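Protein piwi (Drosophila melanogaster, PDB 6KR6) binds piRNAs, small RNAs of 24 to 30 nucleotides, and in complex with them represses transposable elements during meiosis. Local coordinates at residues I568-S573 with M600-N605; P686-I691 with V745-M750; N698-L703 with T737-S742. One frame throughout, in Å; residues are numbered along the deposited sequence.

Contact 1: I568-S573 with M600-N605; sequences IELPLS and MDLQQN
The CG of Q603 stands between its own backbone N and carbonyl carbon (chi1 62°), and the chain continues extended beyond it; the terminal amide lies with OE1 beside S573 OG and NE2 near L572 O. On the opposing segment, S573 OG is anti to its carbonyl carbon (chi1 -56°) and meets that amide. The setting is the RNase H-like fold of the Piwi domain. Residues 568-573 lead into strand 575-584, residues 600-605 leave strand 592-599, and these two strands pair antiparallel, which puts both segments at the same end of the pair.

One hydrogen bond crosses the contact: S573 OG donates to Q603 OE1 over 3.2 Å. The hydroxyl meets OE1 at a C=O...donor angle of 129° and lies near the amide plane. On the other branch of the amide, Q603 NE2 comes to 2.9 Å from L572 O, at an angle too poor for a hydrogen bond.

L570 carries the apolar half. Its CD2 approaches L602 CB at 3.7 Å as the two side chains cross obliquely. L760 of helix 754-764 touches L570, while L767 and Y608 touch L602, so the leucine pair is part of a wider apolar patch, whereas S573 and Q603 lie exposed.

Each segment also has a local bend. P571 is the centre of an inverse gamma turn, marked by a weak bond from L572 N to L570 O. In the weakly bonded helical turn 601-605, D601 O receives Q604 N at 2.9 Å and N605 N at 3.1 Å, the two donors coming from opposite faces of the carbonyl plane.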
loop_
_atom_site.group_PDB
_atom_site.type_symbol
_atom_site.label_atom_id
_atom_site.label_comp_id
_atom_site.label_asym_id
_atom_site.label_seq_id
_atom_site.Cartn_x
_atom_site.Cartn_y
_atom_site.Cartn_z
ATOM N N ILE A 568 -12.995 9.210 -21.877
ATOM C CA ILE A 568 -13.129 7.812 -22.239
ATOM C C ILE A 568 -14.552 7.570 -22.727
ATOM O O ILE A 568 -15.480 8.327 -22.424
ATOM C CB ILE A 568 -12.774 6.903 -21.038
ATOM C CG1 ILE A 568 -12.737 5.427 -21.438
ATOM C CG2 ILE A 568 -13.752 7.124 -19.894
ATOM C CD1 ILE A 568 -11.777 5.126 -22.551
ATOM N N GLU A 569 -14.729 6.513 -23.518
ATOM C CA GLU A 569 -16.063 6.071 -23.915
ATOM C C GLU A 569 -16.754 5.436 -22.713
ATOM O O GLU A 569 -16.335 4.378 -22.235
ATOM C CB GLU A 569 -15.971 5.090 -25.079
ATOM C CG GLU A 569 -15.595 5.725 -26.408
ATOM C CD GLU A 569 -15.488 4.706 -27.527
ATOM O OE1 GLU A 569 -15.065 3.565 -27.245
ATOM O OE2 GLU A 569 -15.833 5.041 -28.680
ATOM N N LEU A 570 -17.814 6.076 -22.224
ATOM C CA LEU A 570 -18.476 5.668 -20.983
ATOM C C LEU A 570 -19.935 5.324 -21.247
ATOM O O LEU A 570 -20.773 6.231 -21.390
ATOM C CB LEU A 570 -18.371 6.776 -19.938
ATOM C CG LEU A 570 -19.048 6.541 -18.587
ATOM C CD1 LEU A 570 -18.435 5.344 -17.879
ATOM C CD2 LEU A 570 -18.954 7.788 -17.721
ATOM N N PRO A 571 -20.294 4.037 -21.314
ATOM C CA PRO A 571 -21.690 3.646 -21.580
ATOM C C PRO A 571 -22.518 3.495 -20.304
ATOM O O PRO A 571 -23.076 2.431 -20.014
ATOM C CB PRO A 571 -21.514 2.315 -22.320
ATOM C CG PRO A 571 -20.296 1.718 -21.686
ATOM C CD PRO A 571 -19.385 2.877 -21.332
ATOM N N LEU A 572 -22.606 4.576 -19.532
ATOM C CA LEU A 572 -23.402 4.587 -18.311
ATOM C C LEU A 572 -23.956 5.987 -18.085
ATOM O O LEU A 572 -23.274 6.981 -18.345
ATOM C CB LEU A 572 -22.585 4.133 -17.097
ATOM C CG LEU A 572 -22.580 2.631 -16.810
ATOM C CD1 LEU A 572 -21.775 2.329 -15.556
ATOM C CD2 LEU A 572 -24.003 2.109 -16.677
ATOM N N SER A 573 -25.193 6.052 -17.598
ATOM C CA SER A 573 -25.904 7.308 -17.400
ATOM C C SER A 573 -26.045 7.596 -15.912
ATOM O O SER A 573 -26.378 6.698 -15.130
ATOM C CB SER A 573 -27.288 7.262 -18.058
ATOM O OG SER A 573 -27.195 6.946 -19.436
ATOM N N MET A 600 -18.777 13.909 -12.254
ATOM C CA MET A 600 -20.111 14.491 -12.413
ATOM C C MET A 600 -20.700 14.055 -13.753
ATOM O O MET A 600 -20.847 14.868 -14.668
ATOM C CB MET A 600 -20.063 16.018 -12.309
ATOM C CG MET A 600 -19.416 16.534 -11.045
ATOM S SD MET A 600 -20.474 17.707 -10.184
ATOM C CE MET A 600 -20.059 17.318 -8.491
ATOM N N ASP A 601 -21.051 12.773 -13.855
ATOM C CA ASP A 601 -21.703 12.223 -15.043
ATOM C C ASP A 601 -20.888 12.557 -16.296
ATOM O O ASP A 601 -21.225 13.443 -17.085
ATOM C CB ASP A 601 -23.140 12.745 -15.152
ATOM C CG ASP A 601 -23.989 11.941 -16.119
ATOM O OD1 ASP A 601 -23.474 10.962 -16.700
ATOM O OD2 ASP A 601 -25.179 12.285 -16.290
ATOM N N LEU A 602 -19.787 11.815 -16.436
ATOM C CA LEU A 602 -18.732 12.170 -17.379
ATOM C C LEU A 602 -19.209 12.214 -18.825
ATOM O O LEU A 602 -18.572 12.872 -19.655
ATOM C CB LEU A 602 -17.565 11.195 -17.235
ATOM C CG LEU A 602 -16.931 11.190 -15.842
ATOM C CD1 LEU A 602 -15.870 10.112 -15.734
ATOM C CD2 LEU A 602 -16.346 12.559 -15.529
ATOM N N GLN A 603 -20.316 11.544 -19.151
ATOM C CA GLN A 603 -20.795 11.572 -20.528
ATOM C C GLN A 603 -21.424 12.910 -20.895
ATOM O O GLN A 603 -21.576 13.199 -22.086
ATOM C CB GLN A 603 -21.787 10.433 -20.772
ATOM C CG GLN A 603 -23.052 10.485 -19.932
ATOM C CD GLN A 603 -24.002 9.344 -20.254
ATOM O OE1 GLN A 603 -25.174 9.371 -19.878
ATOM N NE2 GLN A 603 -23.495 8.333 -20.951
ATOM N N GLN A 604 -21.783 13.735 -19.909
ATOM C CA GLN A 604 -22.320 15.068 -20.164
ATOM C C GLN A 604 -21.382 16.148 -19.638
ATOM O O GLN A 604 -20.808 16.906 -20.426
ATOM C CB GLN A 604 -23.711 15.221 -19.545
ATOM C CG GLN A 604 -24.826 14.514 -20.289
ATOM C CD GLN A 604 -26.194 14.955 -19.810
ATOM O OE1 GLN A 604 -26.320 15.948 -19.094
ATOM N NE2 GLN A 604 -27.229 14.218 -20.200
ATOM N N ASN A 605 -21.218 16.246 -18.317
ATOM C CA ASN A 605 -20.446 17.334 -17.726
ATOM C C ASN A 605 -18.946 17.085 -17.832
ATOM O O ASN A 605 -18.203 17.954 -18.301
ATOM C CB ASN A 605 -20.860 17.528 -16.266
ATOM C CG ASN A 605 -20.156 18.696 -15.604
ATOM O OD1 ASN A 605 -19.501 19.503 -16.266
ATOM N ND2 ASN A 605 -20.297 18.799 -14.289
#

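Contact 2: P686-I691 with V745-M750; sequences PQLAYI and VLYSSM
Y690 and L746 lie side by side and point the same way, L746 CD1 coming to 4.1 Å from Y690 CE1. I691 and V745 are likewise aligned, here on the face they share with A689 and S748, with I691 CG1 at 3.8 Å from V745 CG2. L688 and Y747 instead cross at about a right angle, and L688 CD2 meets Y747 CD2. M750 CG, anti to its carbonyl carbon (chi1 -74°), lies 3.5 Å from A689 CB.

The backbone bonds set the register behind these pairs. Y690 N donates to Y747 O at 173°, and L746 N bonds Y690 O over 2.9 Å. L746 and Y747 thus both face Y690, a classic beta bulge, and the register shifts by one residue before I691 and V745. Further along, L688 is gripped twice by S749: its N donates to S749 OG at 2.8 Å, nearly straight at 175°, and its O accepts from S749 N.

Beyond the pair, Y690 OH is hydrogen-bonded to E666 and its ring meets F649 of strand 646-652, which carries D652, probably an active-site residue. The bulged antiparallel pair continues the sheet of the RNase H-like Piwi fold beyond the parallel strands 646-652 and 687-695.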
loop_
_atom_site.group_PDB
_atom_site.type_symbol
_atom_site.label_atom_id
_atom_site.label_comp_id
_atom_site.label_asym_id
_atom_site.label_seq_id
_atom_site.Cartn_x
_atom_site.Cartn_y
_atom_site.Cartn_z
ATOM N N PRO A 686 -29.386 5.105 -4.188
ATOM C CA PRO A 686 -28.880 4.744 -5.515
ATOM C C PRO A 686 -28.132 3.416 -5.502
ATOM O O PRO A 686 -27.778 2.869 -4.456
ATOM C CB PRO A 686 -27.928 5.899 -5.835
ATOM C CG PRO A 686 -27.356 6.242 -4.496
ATOM C CD PRO A 686 -28.473 6.024 -3.489
ATOM N N GLN A 687 -27.890 2.907 -6.709
ATOM C CA GLN A 687 -27.023 1.750 -6.875
ATOM C C GLN A 687 -25.603 2.114 -6.466
ATOM O O GLN A 687 -25.039 3.100 -6.949
ATOM C CB GLN A 687 -27.056 1.269 -8.326
ATOM C CG GLN A 687 -28.431 0.823 -8.800
ATOM C CD GLN A 687 -28.429 0.357 -10.244
ATOM O OE1 GLN A 687 -27.608 0.798 -11.049
ATOM N NE2 GLN A 687 -29.347 -0.543 -10.578
ATOM N N LEU A 688 -25.027 1.318 -5.567
ATOM C CA LEU A 688 -23.742 1.631 -4.958
ATOM C C LEU A 688 -22.775 0.472 -5.139
ATOM O O LEU A 688 -23.133 -0.686 -4.900
ATOM C CB LEU A 688 -23.906 1.946 -3.468
ATOM C CG LEU A 688 -22.613 2.030 -2.653
ATOM C CD1 LEU A 688 -21.765 3.215 -3.095
ATOM C CD2 LEU A 688 -22.913 2.100 -1.164
ATOM N N ALA A 689 -21.551 0.790 -5.558
ATOM C CA ALA A 689 -20.442 -0.155 -5.587
ATOM C C ALA A 689 -19.325 0.411 -4.724
ATOM O O ALA A 689 -18.853 1.526 -4.969
ATOM C CB ALA A 689 -19.950 -0.398 -7.015
ATOM N N TYR A 690 -18.915 -0.347 -3.712
ATOM C CA TYR A 690 -17.852 0.055 -2.797
ATOM C C TYR A 690 -16.676 -0.888 -3.011
ATOM O O TYR A 690 -16.762 -2.078 -2.691
ATOM C CB TYR A 690 -18.335 0.021 -1.349
ATOM C CG TYR A 690 -17.364 0.628 -0.363
ATOM C CD1 TYR A 690 -16.354 -0.136 0.203
ATOM C CD2 TYR A 690 -17.459 1.965 0.003
ATOM C CE1 TYR A 690 -15.464 0.413 1.106
ATOM C CE2 TYR A 690 -16.572 2.525 0.906
ATOM C CZ TYR A 690 -15.576 1.744 1.455
ATOM O OH TYR A 690 -14.688 2.290 2.354
ATOM N N ILE A 691 -15.581 -0.357 -3.550
ATOM C CA ILE A 691 -14.416 -1.148 -3.922
ATOM C C ILE A 691 -13.206 -0.625 -3.162
ATOM O O ILE A 691 -12.955 0.586 -3.144
ATOM C CB ILE A 691 -14.166 -1.105 -5.438
ATOM C CG1 ILE A 691 -15.448 -1.448 -6.195
ATOM C CG2 ILE A 691 -13.054 -2.062 -5.825
ATOM C CD1 ILE A 691 -15.316 -1.297 -7.685
ATOM N N VAL A 745 -14.452 -5.717 -4.059
ATOM C CA VAL A 745 -15.808 -5.177 -4.056
ATOM C C VAL A 745 -16.498 -5.670 -2.788
ATOM O O VAL A 745 -17.002 -6.792 -2.733
ATOM C CB VAL A 745 -16.579 -5.584 -5.311
ATOM C CG1 VAL A 745 -17.957 -4.951 -5.313
ATOM C CG2 VAL A 745 -15.799 -5.198 -6.559
ATOM N N LEU A 746 -16.523 -4.820 -1.759
ATOM C CA LEU A 746 -17.190 -5.192 -0.514
ATOM C C LEU A 746 -18.702 -5.230 -0.693
ATOM O O LEU A 746 -19.355 -6.217 -0.332
ATOM C CB LEU A 746 -16.799 -4.224 0.601
ATOM C CG LEU A 746 -15.322 -4.248 0.990
ATOM C CD1 LEU A 746 -15.095 -3.456 2.263
ATOM C CD2 LEU A 746 -14.840 -5.681 1.150
ATOM N N TYR A 747 -19.279 -4.167 -1.249
ATOM C CA TYR A 747 -20.710 -4.107 -1.508
ATOM C C TYR A 747 -20.960 -3.737 -2.962
ATOM O O TYR A 747 -20.226 -2.930 -3.541
ATOM C CB TYR A 747 -21.409 -3.095 -0.594
ATOM C CG TYR A 747 -22.900 -3.025 -0.823
ATOM C CD1 TYR A 747 -23.744 -3.993 -0.297
ATOM C CD2 TYR A 747 -23.462 -2.001 -1.575
ATOM C CE1 TYR A 747 -25.108 -3.941 -0.508
ATOM C CE2 TYR A 747 -24.825 -1.941 -1.791
ATOM C CZ TYR A 747 -25.643 -2.914 -1.255
ATOM O OH TYR A 747 -27.001 -2.858 -1.467
ATOM N N SER A 748 -22.007 -4.319 -3.542
ATOM C CA SER A 748 -22.375 -4.028 -4.925
ATOM C C SER A 748 -23.877 -4.186 -5.092
ATOM O O SER A 748 -24.409 -5.289 -4.927
ATOM C CB SER A 748 -21.628 -4.942 -5.897
ATOM O OG SER A 748 -22.112 -4.778 -7.220
ATOM N N SER A 749 -24.554 -3.084 -5.419
ATOM C CA SER A 749 -25.955 -3.090 -5.824
ATOM C C SER A 749 -26.110 -2.481 -7.215
ATOM O O SER A 749 -27.136 -1.875 -7.529
ATOM C CB SER A 749 -26.824 -2.344 -4.812
ATOM O OG SER A 749 -26.437 -0.984 -4.704
ATOM N N MET A 750 -25.089 -2.647 -8.058
ATOM C CA MET A 750 -25.040 -1.963 -9.345
ATOM C C MET A 750 -25.843 -2.676 -10.423
ATOM O O MET A 750 -26.283 -2.035 -11.384
ATOM C CB MET A 750 -23.589 -1.821 -9.805
ATOM C CG MET A 750 -22.790 -0.780 -9.049
ATOM S SD MET A 750 -23.103 0.900 -9.621
ATOM C CE MET A 750 -22.699 0.740 -11.360
#

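Contact 3: N698-L703 with T737-S742; sequences NTRFFL and TVSPTS
F701 and P740 form the close-packed side of this contact. The two side chains slide past each other in opposite directions, and P740 CG lies 3.7 Å from F701 CE2. P740 CB is equally near that atom, so two carbons of the proline ring meet the same corner of the phenyl ring. P740 CG also approaches T699 O at 3.2 Å. A second apolar touch lies further along, where T737 CG2 reaches F702 CE1 at 3.5 Å.

Residues 699-702 and 737-740 run 115° apart, and no strand pairing joins them. Strand 701-702 pairs antiparallel with strand 61-68 instead, F702 bonding Q67 through the backbone, while residues 741-742 begin a strand beside 725-729 and 687-695. The contact thus sets a segment whose strand pairs with strand 61-68 against the start of strand 741-745 of the Piwi fold.

The looser side is polar and rests on R700 and the partly exposed S739. R700 bends at chi2 (-130°), and its CD lies 3.4 Å from V738 O. R700 NH2 gives V738 O a weak hydrogen bond, 3.3 Å and 146°, with the acceptor near the guanidinium plane. T737 O also lies at the guanidinium edge, in its plane. S739 OG is as close to R700 NH2, at 3.3 Å, but poorly angled. The stronger charge pairing is outside the segments: R700 NH1 forms a salt bridge with E220. An alanine in place of R700 would probably leave E220 without this charge partner and V738 O without the weak bond from NH2.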
loop_
_atom_site.group_PDB
_atom_site.type_symbol
_atom_site.label_atom_id
_atom_site.label_comp_id
_atom_site.label_asym_id
_atom_site.label_seq_id
_atom_site.Cartn_x
_atom_site.Cartn_y
_atom_site.Cartn_z
ATOM N N ASN A 698 2.485 -8.192 -2.745
ATOM C CA ASN A 698 2.741 -9.537 -2.245
ATOM C C ASN A 698 2.478 -10.591 -3.313
ATOM O O ASN A 698 3.207 -11.586 -3.403
ATOM C CB ASN A 698 1.881 -9.798 -1.004
ATOM C CG ASN A 698 1.532 -11.258 -0.828
ATOM O OD1 ASN A 698 0.486 -11.715 -1.292
ATOM N ND2 ASN A 698 2.402 -11.999 -0.153
ATOM N N THR A 699 1.444 -10.393 -4.123
ATOM C CA THR A 699 1.039 -11.348 -5.144
ATOM C C THR A 699 1.364 -10.790 -6.522
ATOM O O THR A 699 0.949 -9.676 -6.858
ATOM C CB THR A 699 -0.455 -11.651 -5.042
ATOM O OG1 THR A 699 -0.737 -12.247 -3.770
ATOM C CG2 THR A 699 -0.881 -12.596 -6.149
ATOM N N ARG A 700 2.106 -11.562 -7.312
ATOM C CA ARG A 700 2.480 -11.179 -8.663
ATOM C C ARG A 700 2.126 -12.306 -9.624
ATOM O O ARG A 700 1.859 -13.442 -9.220
ATOM C CB ARG A 700 3.977 -10.850 -8.764
ATOM C CG ARG A 700 4.558 -10.189 -7.529
ATOM C CD ARG A 700 5.342 -8.934 -7.875
ATOM N NE ARG A 700 5.872 -8.300 -6.674
ATOM C CZ ARG A 700 6.382 -7.074 -6.633
ATOM N NH1 ARG A 700 6.839 -6.584 -5.488
ATOM N NH2 ARG A 700 6.430 -6.333 -7.732
ATOM N N PHE A 701 2.128 -11.973 -10.913
ATOM C CA PHE A 701 1.941 -12.952 -11.973
ATOM C C PHE A 701 2.452 -12.348 -13.273
ATOM O O PHE A 701 2.459 -11.126 -13.442
ATOM C CB PHE A 701 0.475 -13.383 -12.107
ATOM C CG PHE A 701 -0.492 -12.238 -12.204
ATOM C CD1 PHE A 701 -0.851 -11.717 -13.436
ATOM C CD2 PHE A 701 -1.053 -11.693 -11.061
ATOM C CE1 PHE A 701 -1.747 -10.666 -13.526
ATOM C CE2 PHE A 701 -1.947 -10.644 -11.144
ATOM C CZ PHE A 701 -2.295 -10.130 -12.379
ATOM N N PHE A 702 2.885 -13.216 -14.184
ATOM C CA PHE A 702 3.550 -12.778 -15.401
ATOM C C PHE A 702 3.044 -13.578 -16.591
ATOM O O PHE A 702 2.487 -14.669 -16.443
ATOM C CB PHE A 702 5.074 -12.920 -15.283
ATOM C CG PHE A 702 5.627 -12.418 -13.983
ATOM C CD1 PHE A 702 5.610 -11.067 -13.684
ATOM C CD2 PHE A 702 6.166 -13.298 -13.058
ATOM C CE1 PHE A 702 6.115 -10.601 -12.488
ATOM C CE2 PHE A 702 6.676 -12.838 -11.860
ATOM C CZ PHE A 702 6.651 -11.487 -11.574
ATOM N N LEU A 703 3.254 -13.021 -17.781
ATOM C CA LEU A 703 2.877 -13.650 -19.042
ATOM C C LEU A 703 4.141 -14.018 -19.806
ATOM O O LEU A 703 4.950 -13.140 -20.126
ATOM C CB LEU A 703 2.005 -12.719 -19.882
ATOM C CG LEU A 703 1.772 -13.161 -21.329
ATOM C CD1 LEU A 703 0.646 -14.181 -21.413
ATOM C CD2 LEU A 703 1.497 -11.963 -22.224
ATOM N N THR A 737 9.486 -4.871 -11.746
ATOM C CA THR A 737 8.454 -5.897 -11.714
ATOM C C THR A 737 7.099 -5.247 -11.474
ATOM O O THR A 737 6.985 -4.304 -10.685
ATOM C CB THR A 737 8.736 -6.930 -10.621
ATOM O OG1 THR A 737 10.142 -6.959 -10.340
ATOM C CG2 THR A 737 8.296 -8.307 -11.075
ATOM N N VAL A 738 6.070 -5.753 -12.157
ATOM C CA VAL A 738 4.737 -5.181 -12.015
ATOM C C VAL A 738 4.162 -5.543 -10.655
ATOM O O VAL A 738 4.281 -6.686 -10.189
ATOM C CB VAL A 738 3.801 -5.664 -13.135
ATOM C CG1 VAL A 738 2.551 -4.798 -13.186
ATOM C CG2 VAL A 738 4.500 -5.649 -14.458
ATOM N N SER A 739 3.529 -4.568 -10.016
ATOM C CA SER A 739 2.711 -4.816 -8.838
ATOM C C SER A 739 1.253 -4.682 -9.246
ATOM O O SER A 739 0.782 -3.555 -9.461
ATOM C CB SER A 739 3.048 -3.828 -7.721
ATOM O OG SER A 739 4.450 -3.704 -7.554
ATOM N N PRO A 740 0.508 -5.777 -9.387
ATOM C CA PRO A 740 -0.885 -5.664 -9.829
ATOM C C PRO A 740 -1.744 -5.016 -8.758
ATOM O O PRO A 740 -1.460 -5.112 -7.562
ATOM C CB PRO A 740 -1.300 -7.118 -10.069
ATOM C CG PRO A 740 -0.452 -7.894 -9.129
ATOM C CD PRO A 740 0.872 -7.170 -9.070
ATOM N N THR A 741 -2.800 -4.337 -9.197
ATOM C CA THR A 741 -3.727 -3.703 -8.276
ATOM C C THR A 741 -4.841 -4.680 -7.927
ATOM O O THR A 741 -5.347 -5.398 -8.793
ATOM C CB THR A 741 -4.315 -2.429 -8.887
ATOM O OG1 THR A 741 -3.277 -1.692 -9.544
ATOM C CG2 THR A 741 -4.926 -1.558 -7.805
ATOM N N SER A 742 -5.207 -4.718 -6.650
ATOM C CA SER A 742 -6.252 -5.604 -6.156
ATOM C C SER A 742 -7.500 -4.781 -5.873
ATOM O O SER A 742 -7.483 -3.896 -5.010
ATOM C CB SER A 742 -5.797 -6.342 -4.897
ATOM O OG SER A 742 -6.838 -7.154 -4.380
#

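In the fold
All three contacts fall within the Piwi domain range, but their burial differs. Contact 1 is the most outlying, its centre about 29 Å from the chain centre, with its polar bond between exposed side chains. Contact 3, its centre at about 13 Å, is buried; contact 2, at about 22 Å, is half buried. Contacts 2 and 3 share elements: strands 687-695 and 741-745 are neighbours, and contact 3 is nested inside the loop that contact 2 closes. Their chemistry differs accordingly, contact 2 relying on backbone bonds between strands, contact 3 on ring packing and a charged side chain. Contact 1 lies about 5 Å from contact 2 at the nearest atoms without touching it.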